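Local coordinates for glycine oxidase (Bacillus cereus ATCC 14579, PDB 7CYX), which binds flavin-adenine dinucleotide and probably oxidises glycine with molecular oxygen to glyoxylate, ammonium and hydrogen peroxide, in the pathway to thiamine diphosphate, at residues G12-S17 with E157-F162; K44-L49 with V153-L158; C201-I206 with G326-T331. All coordinates share one frame; numbering follows the deposited sequence.

Contact 1: G12-S17 with E157-F162; sequences GGVIGS and ELTKAF. With FAD (flavin-adenine dinucleotide), chain C.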
loop_
_atom_site.group_PDB
_atom_site.type_symbol
_atom_site.label_atom_id
_atom_site.label_comp_id
_atom_site.label_asym_id
_atom_site.label_seq_id
_atom_site.Cartn_x
_atom_site.Cartn_y
_atom_site.Cartn_z
ATOM N N GLY A 12 0.648 6.667 19.139
ATOM C CA GLY A 12 1.178 6.294 17.838
ATOM C C GLY A 12 0.146 6.376 16.724
ATOM O O GLY A 12 0.285 5.701 15.686
ATOM N N GLY A 13 -0.864 7.232 16.901
ATOM C CA GLY A 13 -1.751 7.624 15.795
ATOM C C GLY A 13 -1.043 8.525 14.788
ATOM O O GLY A 13 0.165 8.690 14.829
ATOM N N VAL A 14 -1.819 9.121 13.881
ATOM C CA VAL A 14 -1.300 9.999 12.832
ATOM C C VAL A 14 -0.637 11.237 13.448
ATOM O O VAL A 14 0.379 11.699 12.919
ATOM C CB VAL A 14 -2.407 10.433 11.849
ATOM C CG1 VAL A 14 -3.391 11.412 12.470
ATOM C CG2 VAL A 14 -1.825 11.029 10.574
ATOM N N ILE A 15 -1.243 11.769 14.527
ATOM C CA ILE A 15 -0.863 13.019 15.141
ATOM C C ILE A 15 0.487 12.841 15.843
ATOM O O ILE A 15 1.345 13.665 15.713
ATOM C CB ILE A 15 -1.956 13.537 16.117
ATOM C CG1 ILE A 15 -3.285 13.846 15.419
ATOM C CG2 ILE A 15 -1.459 14.751 16.887
ATOM C CD1 ILE A 15 -3.210 14.986 14.419
ATOM N N GLY A 16 0.641 11.763 16.611
ATOM C CA GLY A 16 1.876 11.490 17.327
ATOM C C GLY A 16 2.966 11.047 16.364
ATOM O O GLY A 16 4.120 11.443 16.497
ATOM N N SER A 17 2.590 10.222 15.380
ATOM C CA SER A 17 3.523 9.801 14.351
ATOM C C SER A 17 3.960 11.027 13.533
ATOM O O SER A 17 5.138 11.130 13.187
ATOM C CB SER A 17 2.958 8.707 13.493
ATOM O OG SER A 17 2.683 7.536 14.267
ATOM N N GLU A 157 -1.942 4.525 5.973
ATOM C CA GLU A 157 -0.678 4.474 5.235
ATOM C C GLU A 157 0.142 5.729 5.561
ATOM O O GLU A 157 1.358 5.657 5.791
ATOM C CB GLU A 157 -0.926 4.302 3.738
ATOM C CG GLU A 157 -1.371 2.904 3.336
ATOM C CD GLU A 157 -0.664 1.743 4.021
ATOM O OE1 GLU A 157 0.360 1.278 3.491
ATOM O OE2 GLU A 157 -1.164 1.292 5.078
ATOM N N LEU A 158 -0.535 6.878 5.631
ATOM C CA LEU A 158 0.121 8.104 6.004
ATOM C C LEU A 158 0.679 7.952 7.422
ATOM O O LEU A 158 1.811 8.351 7.702
ATOM C CB LEU A 158 -0.886 9.245 5.940
ATOM C CG LEU A 158 -0.406 10.537 6.584
ATOM C CD1 LEU A 158 0.758 11.113 5.774
ATOM C CD2 LEU A 158 -1.552 11.527 6.706
ATOM N N THR A 159 -0.145 7.385 8.309
ATOM C CA THR A 159 0.231 7.171 9.675
ATOM C C THR A 159 1.499 6.316 9.719
ATOM O O THR A 159 2.490 6.710 10.283
ATOM C CB THR A 159 -0.878 6.465 10.463
ATOM O OG1 THR A 159 -2.020 7.319 10.486
ATOM C CG2 THR A 159 -0.453 6.119 11.870
ATOM N N LYS A 160 1.426 5.124 9.119
ATOM C CA LYS A 160 2.529 4.213 9.104
ATOM C C LYS A 160 3.741 4.916 8.472
ATOM O O LYS A 160 4.835 4.792 8.987
ATOM C CB LYS A 160 2.121 2.914 8.409
ATOM C CG LYS A 160 1.189 2.023 9.224
ATOM C CD LYS A 160 0.611 0.859 8.426
ATOM C CE LYS A 160 -0.896 0.718 8.500
ATOM N NZ LYS A 160 -1.321 -0.256 9.537
ATOM N N ALA A 161 3.537 5.700 7.404
ATOM C CA ALA A 161 4.660 6.362 6.741
ATOM C C ALA A 161 5.418 7.271 7.726
ATOM O O ALA A 161 6.648 7.136 7.884
ATOM C CB ALA A 161 4.186 7.124 5.536
ATOM N N PHE A 162 4.689 8.185 8.382
ATOM C CA PHE A 162 5.245 9.077 9.387
ATOM C C PHE A 162 6.094 8.280 10.383
ATOM O O PHE A 162 7.231 8.656 10.670
ATOM C CB PHE A 162 4.148 9.804 10.168
ATOM C CG PHE A 162 3.626 11.076 9.557
ATOM C CD1 PHE A 162 4.483 12.062 9.106
ATOM C CD2 PHE A 162 2.265 11.312 9.474
ATOM C CE1 PHE A 162 4.000 13.246 8.563
ATOM C CE2 PHE A 162 1.779 12.492 8.930
ATOM C CZ PHE A 162 2.644 13.455 8.461
HETATM P PA FAD C . -5.611 8.104 17.323
HETATM O O1A FAD C . -5.357 7.656 15.938
HETATM O O2A FAD C . -6.770 7.470 18.041
HETATM O O5B FAD C . -4.251 7.950 18.098
HETATM C C5B FAD C . -4.243 7.940 19.488
HETATM C C4B FAD C . -3.295 6.827 19.847
HETATM O O4B FAD C . -2.857 7.039 21.175
HETATM C C3B FAD C . -3.962 5.470 19.822
HETATM O O3B FAD C . -3.207 4.641 18.910
HETATM C C2B FAD C . -3.877 4.936 21.249
HETATM O O2B FAD C . -3.450 3.567 21.274
HETATM C C1B FAD C . -2.776 5.769 21.831
HETATM N N9A FAD C . -2.834 5.989 23.274
HETATM C C8A FAD C . -3.864 6.547 23.941
HETATM N N7A FAD C . -3.582 6.618 25.256
HETATM C C5A FAD C . -2.336 6.147 25.422
HETATM C C6A FAD C . -1.451 5.964 26.569
HETATM N N6A FAD C . -1.913 6.328 27.785
HETATM N N1A FAD C . -0.235 5.396 26.358
HETATM C C2A FAD C . 0.146 5.028 25.128
HETATM N N3A FAD C . -0.622 5.166 24.022
HETATM C C4A FAD C . -1.845 5.725 24.116
HETATM N N1 FAD C . -10.131 12.940 9.478
HETATM C C2 FAD C . -9.909 13.619 8.307
HETATM O O2 FAD C . -9.032 14.515 8.361
HETATM N N3 FAD C . -10.580 13.343 7.162
HETATM C C4 FAD C . -11.478 12.335 7.125
HETATM O O4 FAD C . -12.099 12.004 6.081
HETATM C C4X FAD C . -11.772 11.588 8.374
HETATM N N5 FAD C . -12.685 10.611 8.417
HETATM C C5X FAD C . -12.915 9.930 9.558
HETATM C C6 FAD C . -13.844 8.904 9.556
HETATM C C7 FAD C . -14.102 8.202 10.721
HETATM C C7M FAD C . -15.132 7.087 10.731
HETATM C C8 FAD C . -13.379 8.518 11.948
HETATM C C8M FAD C . -13.631 7.748 13.236
HETATM C C9 FAD C . -12.465 9.521 11.942
HETATM C C9A FAD C . -12.191 10.247 10.805
HETATM N N10 FAD C . -11.223 11.261 10.801
HETATM C C10 FAD C . -11.023 11.955 9.586
HETATM C "C1'" FAD C . -10.522 11.721 12.007
HETATM C "C2'" FAD C . -9.172 11.162 12.323
HETATM O "O2'" FAD C . -9.298 9.732 12.402
HETATM C "C3'" FAD C . -8.748 11.731 13.666
HETATM O "O3'" FAD C . -9.100 13.139 13.809
HETATM C "C4'" FAD C . -7.265 11.387 13.853
HETATM O "O4'" FAD C . -7.038 9.997 13.567
HETATM C "C5'" FAD C . -6.795 11.591 15.268
HETATM O "O5'" FAD C . -5.502 11.022 15.360
HETATM P P FAD C . -4.833 10.827 16.793
HETATM O O1P FAD C . -5.063 12.024 17.642
HETATM O O2P FAD C . -3.445 10.294 16.557
HETATM O O3P FAD C . -5.857 9.709 17.374
#

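Contact 2: K44-L49 with V153-L158; sequences KAAAGL and VIAPEL. With FAD (flavin-adenine dinucleotide), chain C.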
loop_
_atom_site.group_PDB
_atom_site.type_symbol
_atom_site.label_atom_id
_atom_site.label_comp_id
_atom_site.label_asym_id
_atom_site.label_seq_id
_atom_site.Cartn_x
_atom_site.Cartn_y
_atom_site.Cartn_z
ATOM N N LYS A 44 -6.672 4.680 11.643
ATOM C CA LYS A 44 -6.796 3.603 10.632
ATOM C C LYS A 44 -8.249 3.453 10.167
ATOM O O LYS A 44 -8.521 2.737 9.206
ATOM C CB LYS A 44 -6.249 2.277 11.158
ATOM C CG LYS A 44 -7.221 1.414 11.941
ATOM C CD LYS A 44 -6.752 -0.005 12.156
ATOM C CE LYS A 44 -7.531 -0.691 13.264
ATOM N NZ LYS A 44 -7.558 -2.163 13.094
ATOM N N ALA A 45 -9.167 4.141 10.852
ATOM C CA ALA A 45 -10.577 4.081 10.575
ATOM C C ALA A 45 -10.993 5.215 9.627
ATOM O O ALA A 45 -12.025 5.136 9.007
ATOM C CB ALA A 45 -11.318 4.139 11.885
ATOM N N ALA A 46 -10.162 6.255 9.502
ATOM C CA ALA A 46 -10.546 7.502 8.843
ATOM C C ALA A 46 -10.550 7.358 7.309
ATOM O O ALA A 46 -9.772 6.646 6.749
ATOM C CB ALA A 46 -9.611 8.592 9.302
ATOM N N ALA A 47 -11.437 8.097 6.638
ATOM C CA ALA A 47 -11.560 8.042 5.178
ATOM C C ALA A 47 -10.504 8.929 4.496
ATOM O O ALA A 47 -10.428 8.952 3.289
ATOM C CB ALA A 47 -12.948 8.448 4.767
ATOM N N GLY A 48 -9.690 9.653 5.264
ATOM C CA GLY A 48 -8.551 10.365 4.710
ATOM C C GLY A 48 -8.933 11.494 3.755
ATOM O O GLY A 48 -8.122 11.889 2.920
ATOM N N LEU A 49 -10.140 12.056 3.890
ATOM C CA LEU A 49 -10.559 13.166 3.029
ATOM C C LEU A 49 -9.830 14.424 3.488
ATOM O O LEU A 49 -9.567 14.563 4.654
ATOM C CB LEU A 49 -12.074 13.345 3.131
ATOM C CG LEU A 49 -12.899 12.143 2.673
ATOM C CD1 LEU A 49 -14.385 12.388 2.893
ATOM C CD2 LEU A 49 -12.635 11.833 1.207
ATOM N N VAL A 153 -6.184 10.929 1.134
ATOM C CA VAL A 153 -5.047 10.002 1.334
ATOM C C VAL A 153 -5.569 8.738 2.007
ATOM O O VAL A 153 -6.757 8.644 2.281
ATOM C CB VAL A 153 -3.977 10.667 2.210
ATOM C CG1 VAL A 153 -3.197 11.705 1.439
ATOM C CG2 VAL A 153 -4.581 11.265 3.463
ATOM N N ILE A 154 -4.683 7.778 2.197
ATOM C CA ILE A 154 -5.041 6.549 2.942
ATOM C C ILE A 154 -4.497 6.755 4.353
ATOM O O ILE A 154 -3.300 6.600 4.550
ATOM C CB ILE A 154 -4.483 5.310 2.234
ATOM C CG1 ILE A 154 -5.150 5.145 0.873
ATOM C CG2 ILE A 154 -4.661 4.078 3.092
ATOM C CD1 ILE A 154 -4.289 4.479 -0.139
ATOM N N ALA A 155 -5.384 7.137 5.264
ATOM C CA ALA A 155 -5.054 7.481 6.659
ATOM C C ALA A 155 -4.057 6.511 7.284
ATOM O O ALA A 155 -3.051 6.972 7.770
ATOM C CB ALA A 155 -6.312 7.589 7.467
ATOM N N PRO A 156 -4.310 5.195 7.348
ATOM C CA PRO A 156 -3.357 4.283 7.983
ATOM C C PRO A 156 -1.987 4.277 7.285
ATOM O O PRO A 156 -1.001 3.995 7.920
ATOM C CB PRO A 156 -3.978 2.877 7.910
ATOM C CG PRO A 156 -5.375 3.060 7.318
ATOM C CD PRO A 156 -5.526 4.509 6.889
ATOM N N GLU A 157 -1.942 4.525 5.973
ATOM C CA GLU A 157 -0.678 4.474 5.235
ATOM C C GLU A 157 0.142 5.729 5.561
ATOM O O GLU A 157 1.358 5.657 5.791
ATOM C CB GLU A 157 -0.926 4.302 3.738
ATOM C CG GLU A 157 -1.371 2.904 3.336
ATOM C CD GLU A 157 -0.664 1.743 4.021
ATOM O OE1 GLU A 157 0.360 1.278 3.491
ATOM O OE2 GLU A 157 -1.164 1.292 5.078
ATOM N N LEU A 158 -0.535 6.878 5.631
ATOM C CA LEU A 158 0.121 8.104 6.004
ATOM C C LEU A 158 0.679 7.952 7.422
ATOM O O LEU A 158 1.811 8.351 7.702
ATOM C CB LEU A 158 -0.886 9.245 5.940
ATOM C CG LEU A 158 -0.406 10.537 6.584
ATOM C CD1 LEU A 158 0.758 11.113 5.774
ATOM C CD2 LEU A 158 -1.552 11.527 6.706
HETATM P PA FAD C . -5.611 8.104 17.323
HETATM O O1A FAD C . -5.357 7.656 15.938
HETATM O O2A FAD C . -6.770 7.470 18.041
HETATM O O5B FAD C . -4.251 7.950 18.098
HETATM C C5B FAD C . -4.243 7.940 19.488
HETATM C C4B FAD C . -3.295 6.827 19.847
HETATM O O4B FAD C . -2.857 7.039 21.175
HETATM C C3B FAD C . -3.962 5.470 19.822
HETATM O O3B FAD C . -3.207 4.641 18.910
HETATM C C2B FAD C . -3.877 4.936 21.249
HETATM O O2B FAD C . -3.450 3.567 21.274
HETATM C C1B FAD C . -2.776 5.769 21.831
HETATM N N9A FAD C . -2.834 5.989 23.274
HETATM C C8A FAD C . -3.864 6.547 23.941
HETATM N N7A FAD C . -3.582 6.618 25.256
HETATM C C5A FAD C . -2.336 6.147 25.422
HETATM C C6A FAD C . -1.451 5.964 26.569
HETATM N N6A FAD C . -1.913 6.328 27.785
HETATM N N1A FAD C . -0.235 5.396 26.358
HETATM C C2A FAD C . 0.146 5.028 25.128
HETATM N N3A FAD C . -0.622 5.166 24.022
HETATM C C4A FAD C . -1.845 5.725 24.116
HETATM N N1 FAD C . -10.131 12.940 9.478
HETATM C C2 FAD C . -9.909 13.619 8.307
HETATM O O2 FAD C . -9.032 14.515 8.361
HETATM N N3 FAD C . -10.580 13.343 7.162
HETATM C C4 FAD C . -11.478 12.335 7.125
HETATM O O4 FAD C . -12.099 12.004 6.081
HETATM C C4X FAD C . -11.772 11.588 8.374
HETATM N N5 FAD C . -12.685 10.611 8.417
HETATM C C5X FAD C . -12.915 9.930 9.558
HETATM C C6 FAD C . -13.844 8.904 9.556
HETATM C C7 FAD C . -14.102 8.202 10.721
HETATM C C7M FAD C . -15.132 7.087 10.731
HETATM C C8 FAD C . -13.379 8.518 11.948
HETATM C C8M FAD C . -13.631 7.748 13.236
HETATM C C9 FAD C . -12.465 9.521 11.942
HETATM C C9A FAD C . -12.191 10.247 10.805
HETATM N N10 FAD C . -11.223 11.261 10.801
HETATM C C10 FAD C . -11.023 11.955 9.586
HETATM C "C1'" FAD C . -10.522 11.721 12.007
HETATM C "C2'" FAD C . -9.172 11.162 12.323
HETATM O "O2'" FAD C . -9.298 9.732 12.402
HETATM C "C3'" FAD C . -8.748 11.731 13.666
HETATM O "O3'" FAD C . -9.100 13.139 13.809
HETATM C "C4'" FAD C . -7.265 11.387 13.853
HETATM O "O4'" FAD C . -7.038 9.997 13.567
HETATM C "C5'" FAD C . -6.795 11.591 15.268
HETATM O "O5'" FAD C . -5.502 11.022 15.360
HETATM P P FAD C . -4.833 10.827 16.793
HETATM O O1P FAD C . -5.063 12.024 17.642
HETATM O O2P FAD C . -3.445 10.294 16.557
HETATM O O3P FAD C . -5.857 9.709 17.374
#

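Contact 3: C201-I206 with G326-T331; sequences CEKVVI and GLYACT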
loop_
_atom_site.group_PDB
_atom_site.type_symbol
_atom_site.label_atom_id
_atom_site.label_comp_id
_atom_site.label_asym_id
_atom_site.label_seq_id
_atom_site.Cartn_x
_atom_site.Cartn_y
_atom_site.Cartn_z
ATOM N N CYS A 201 12.912 10.954 29.643
ATOM C CA CYS A 201 12.853 11.956 28.607
ATOM C C CYS A 201 12.849 13.345 29.243
ATOM O O CYS A 201 12.673 13.459 30.449
ATOM C CB CYS A 201 11.627 11.743 27.731
ATOM S SG CYS A 201 10.072 11.986 28.618
ATOM N N GLU A 202 13.059 14.373 28.414
ATOM C CA GLU A 202 13.141 15.777 28.860
ATOM C C GLU A 202 11.895 16.558 28.417
ATOM O O GLU A 202 11.629 17.650 28.919
ATOM C CB GLU A 202 14.402 16.456 28.301
ATOM C CG GLU A 202 15.673 16.186 29.109
ATOM C CD GLU A 202 16.869 17.063 28.758
ATOM O OE1 GLU A 202 16.793 18.285 29.019
ATOM O OE2 GLU A 202 17.869 16.528 28.205
ATOM N N LYS A 203 11.190 16.032 27.415
ATOM C CA LYS A 203 9.960 16.616 26.935
ATOM C C LYS A 203 8.976 15.478 26.672
ATOM O O LYS A 203 9.382 14.355 26.363
ATOM C CB LYS A 203 10.171 17.446 25.664
ATOM C CG LYS A 203 11.111 18.639 25.786
ATOM C CD LYS A 203 11.132 19.483 24.523
ATOM C CE LYS A 203 12.327 20.406 24.396
ATOM N NZ LYS A 203 12.686 21.039 25.686
ATOM N N VAL A 204 7.688 15.790 26.814
ATOM C CA VAL A 204 6.618 14.871 26.555
ATOM C C VAL A 204 5.634 15.561 25.621
ATOM O O VAL A 204 5.428 16.760 25.766
ATOM C CB VAL A 204 5.919 14.445 27.853
ATOM C CG1 VAL A 204 4.486 14.013 27.607
ATOM C CG2 VAL A 204 6.685 13.333 28.540
ATOM N N VAL A 205 5.039 14.788 24.705
ATOM C CA VAL A 205 3.878 15.210 23.952
ATOM C C VAL A 205 2.732 14.203 24.134
ATOM O O VAL A 205 2.876 13.002 23.858
ATOM C CB VAL A 205 4.198 15.392 22.464
ATOM C CG1 VAL A 205 3.016 16.024 21.752
ATOM C CG2 VAL A 205 5.467 16.208 22.255
ATOM N N ILE A 206 1.584 14.735 24.560
ATOM C CA ILE A 206 0.347 14.001 24.729
ATOM C C ILE A 206 -0.386 13.984 23.390
ATOM O O ILE A 206 -0.980 14.991 23.017
ATOM C CB ILE A 206 -0.523 14.641 25.831
ATOM C CG1 ILE A 206 0.187 14.680 27.183
ATOM C CG2 ILE A 206 -1.861 13.931 25.954
ATOM C CD1 ILE A 206 -0.562 15.474 28.234
ATOM N N GLY A 326 8.542 21.451 29.319
ATOM C CA GLY A 326 8.712 20.283 28.476
ATOM C C GLY A 326 7.442 19.459 28.326
ATOM O O GLY A 326 7.497 18.369 27.745
ATOM N N LEU A 327 6.309 19.956 28.849
ATOM C CA LEU A 327 5.045 19.226 28.781
ATOM C C LEU A 327 4.184 19.862 27.679
ATOM O O LEU A 327 3.807 21.031 27.755
ATOM C CB LEU A 327 4.388 19.275 30.165
ATOM C CG LEU A 327 3.326 18.226 30.528
ATOM C CD1 LEU A 327 1.970 18.882 30.710
ATOM C CD2 LEU A 327 3.237 17.084 29.529
ATOM N N TYR A 328 3.922 19.076 26.632
ATOM C CA TYR A 328 3.237 19.529 25.458
ATOM C C TYR A 328 1.979 18.674 25.278
ATOM O O TYR A 328 1.897 17.575 25.818
ATOM C CB TYR A 328 4.155 19.461 24.225
ATOM C CG TYR A 328 5.418 20.284 24.308
ATOM C CD1 TYR A 328 6.538 19.770 24.928
ATOM C CD2 TYR A 328 5.503 21.562 23.776
ATOM C CE1 TYR A 328 7.704 20.502 25.055
ATOM C CE2 TYR A 328 6.669 22.309 23.876
ATOM C CZ TYR A 328 7.777 21.770 24.512
ATOM O OH TYR A 328 8.963 22.432 24.630
ATOM N N ALA A 329 1.059 19.175 24.440
ATOM C CA ALA A 329 -0.215 18.540 24.117
ATOM C C ALA A 329 -0.506 18.743 22.632
ATOM O O ALA A 329 -0.194 19.805 22.099
ATOM C CB ALA A 329 -1.325 19.144 24.952
ATOM N N CYS A 330 -1.141 17.739 22.013
ATOM C CA CYS A 330 -1.503 17.754 20.601
ATOM C C CYS A 330 -2.553 16.658 20.339
ATOM O O CYS A 330 -2.228 15.616 19.813
ATOM C CB CYS A 330 -0.259 17.606 19.718
ATOM S SG CYS A 330 -0.537 18.058 17.983
ATOM N N THR A 331 -3.816 16.937 20.711
ATOM C CA THR A 331 -4.967 16.029 20.527
ATOM C C THR A 331 -6.269 16.818 20.568
ATOM O O THR A 331 -6.305 17.904 21.090
ATOM C CB THR A 331 -5.118 14.968 21.627
ATOM O OG1 THR A 331 -4.545 15.539 22.800
ATOM C CG2 THR A 331 -4.456 13.659 21.270
#

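Contact 1: G12-S17 with E157-F162
The glycine-rich turn and first helical turn of a Rossmann-type FAD site, with G13 and G16 fitting the GxGxxG pattern, meet a second helix where V14 and S17 lie against T159 and F162. V14 faces both the cofactor and the second helix. Its CG1 stands between the backbone N and the carbonyl carbon (chi1 71°) and reaches FAD O5' at 3.6 Å, while CG2, anti to N, turns to the other helix and meets L158 CD2 at 3.9 Å. The V14 and T159 side chains cross at about a right angle, with V14 CB 3.4 Å from T159 OG1. That hydroxyl is not left without a partner, because it bonds to A155 O within its own helix, and the methyl CG2 of T159 rests against the backbone of G13. One turn on, F162 CB touches S17 O at 3.4 Å. G13 O is gripped from opposite faces of its plane by S17 N at 2.9 Å and S17 OG at 2.8 Å, which ties the serine side chain back to the helix start. I15 N makes a weak bond of 3.3 Å to FAD O2P, a placement in which the helix N-terminus could favour the phosphate charge. Behind the joint, L158 packs on helix 73-84, and V14, L158 and F162 share S341 of helix 341-352.

Contact 2: K44-L49 with V153-L158
V153 has CG1 anti to its carbonyl carbon and CG2 between the backbone N and that carbon (chi1 -75°), which lays CG2 alongside the carbonyl of G48, 3.6 Å from its oxygen. G48 itself adopts a left-handed backbone conformation (phi 65°), a region that favours glycine, and the turn it makes presents its carbonyl to the other segment. V153 N donates to G48 O at 2.8 Å, with an N-H...O angle of 159° and the donor tilted somewhat from the carbonyl plane. A weaker CA-H...O contact runs the other way, G48 CA lying 3.5 Å from V153 O. V153 O and A47 O are neighbouring acceptors, and K256 NZ bonds to both, so that one ammonium group probably offsets their mutual repulsion and pins the two segments together.

Farther along, the contact becomes apolar. A46 CB lies between A155 CB at 3.9 Å and, almost directly opposite, FAD C9A of the flavin at 3.4 Å. P156, in the first turn of helix 155-168, sets the flat of its pyrrolidine against the backbone of K44, CG reaching K44 CA at 3.6 Å, while the extended lysine chain leads its amine away. I338 adds a further side chain over both A46 and A155.

The segment ends where the flavin begins: L49 N donates to FAD O4 at 2.9 Å, and FAD N3 donates to L49 O at 3.0 Å. The contact thus backs a loop of an FAD-dependent oxidoreductase that holds the pyrimidine edge of the isoalloxazine through a backbone donor and acceptor of one residue, L49.

Contact 3: C201-I206 with G326-T331
G326 O receives the shortest bond here, from V204 N at 2.7 Å, and K203 CA adds a CA-H...O contact to the same oxygen. Parallel pairing then continues from residue to residue: Y328 N donates to V204 O at 2.9 Å, I206 N to Y328 O at 3.1 Å and C330 N to I206 O at 2.9 Å. V204 O is also met by the edge of the tyrosine ring, with Y328 CD1 in plane at 3.3 Å. Y328 carries CG anti to its carbonyl carbon (chi1 -60°), which turns the ring toward K203, whose CD crosses it obliquely, 3.6 Å from Y328 CE1. V205 CG2 rests on Y328 CB on the face these two residues share. On the face of V204, L327 and I206, V204 CG1 and L327 CD2 lie side by side at 3.8 Å. V205 sends its backbone bonds the other way, to A8 and I10 of strand 5-10. C330 and T331 both face Y317 of strand 317-318, a classic bulge, and T331 touches FAD. With backbone bonds to strands on both flanks and mostly apolar side chains around it, strand 203-206 is an inner strand whose backbone polarity is met within the sheet.

In the fold
Contacts 1 and 2 share helix 155-168: its start backs the flavin-side loop at 44-49, and its next turns back the phosphate-side helix 14-25, the two centres being about 10 Å apart. Contact 3 joins strands 203-206 and 327-331 of the sheet that also holds strand 5-10, which leads into the glycine-rich turn. Its centre is about 17 Å from contact 1, which it touches through I15 CG2 and C330 O, and about 24 Å from contact 2. Along the chain, contacts 1 and 2 both close on the 153-162 stretch before contact 3 opens. Together they illustrate how one cofactor can be framed by segments far apart in sequence.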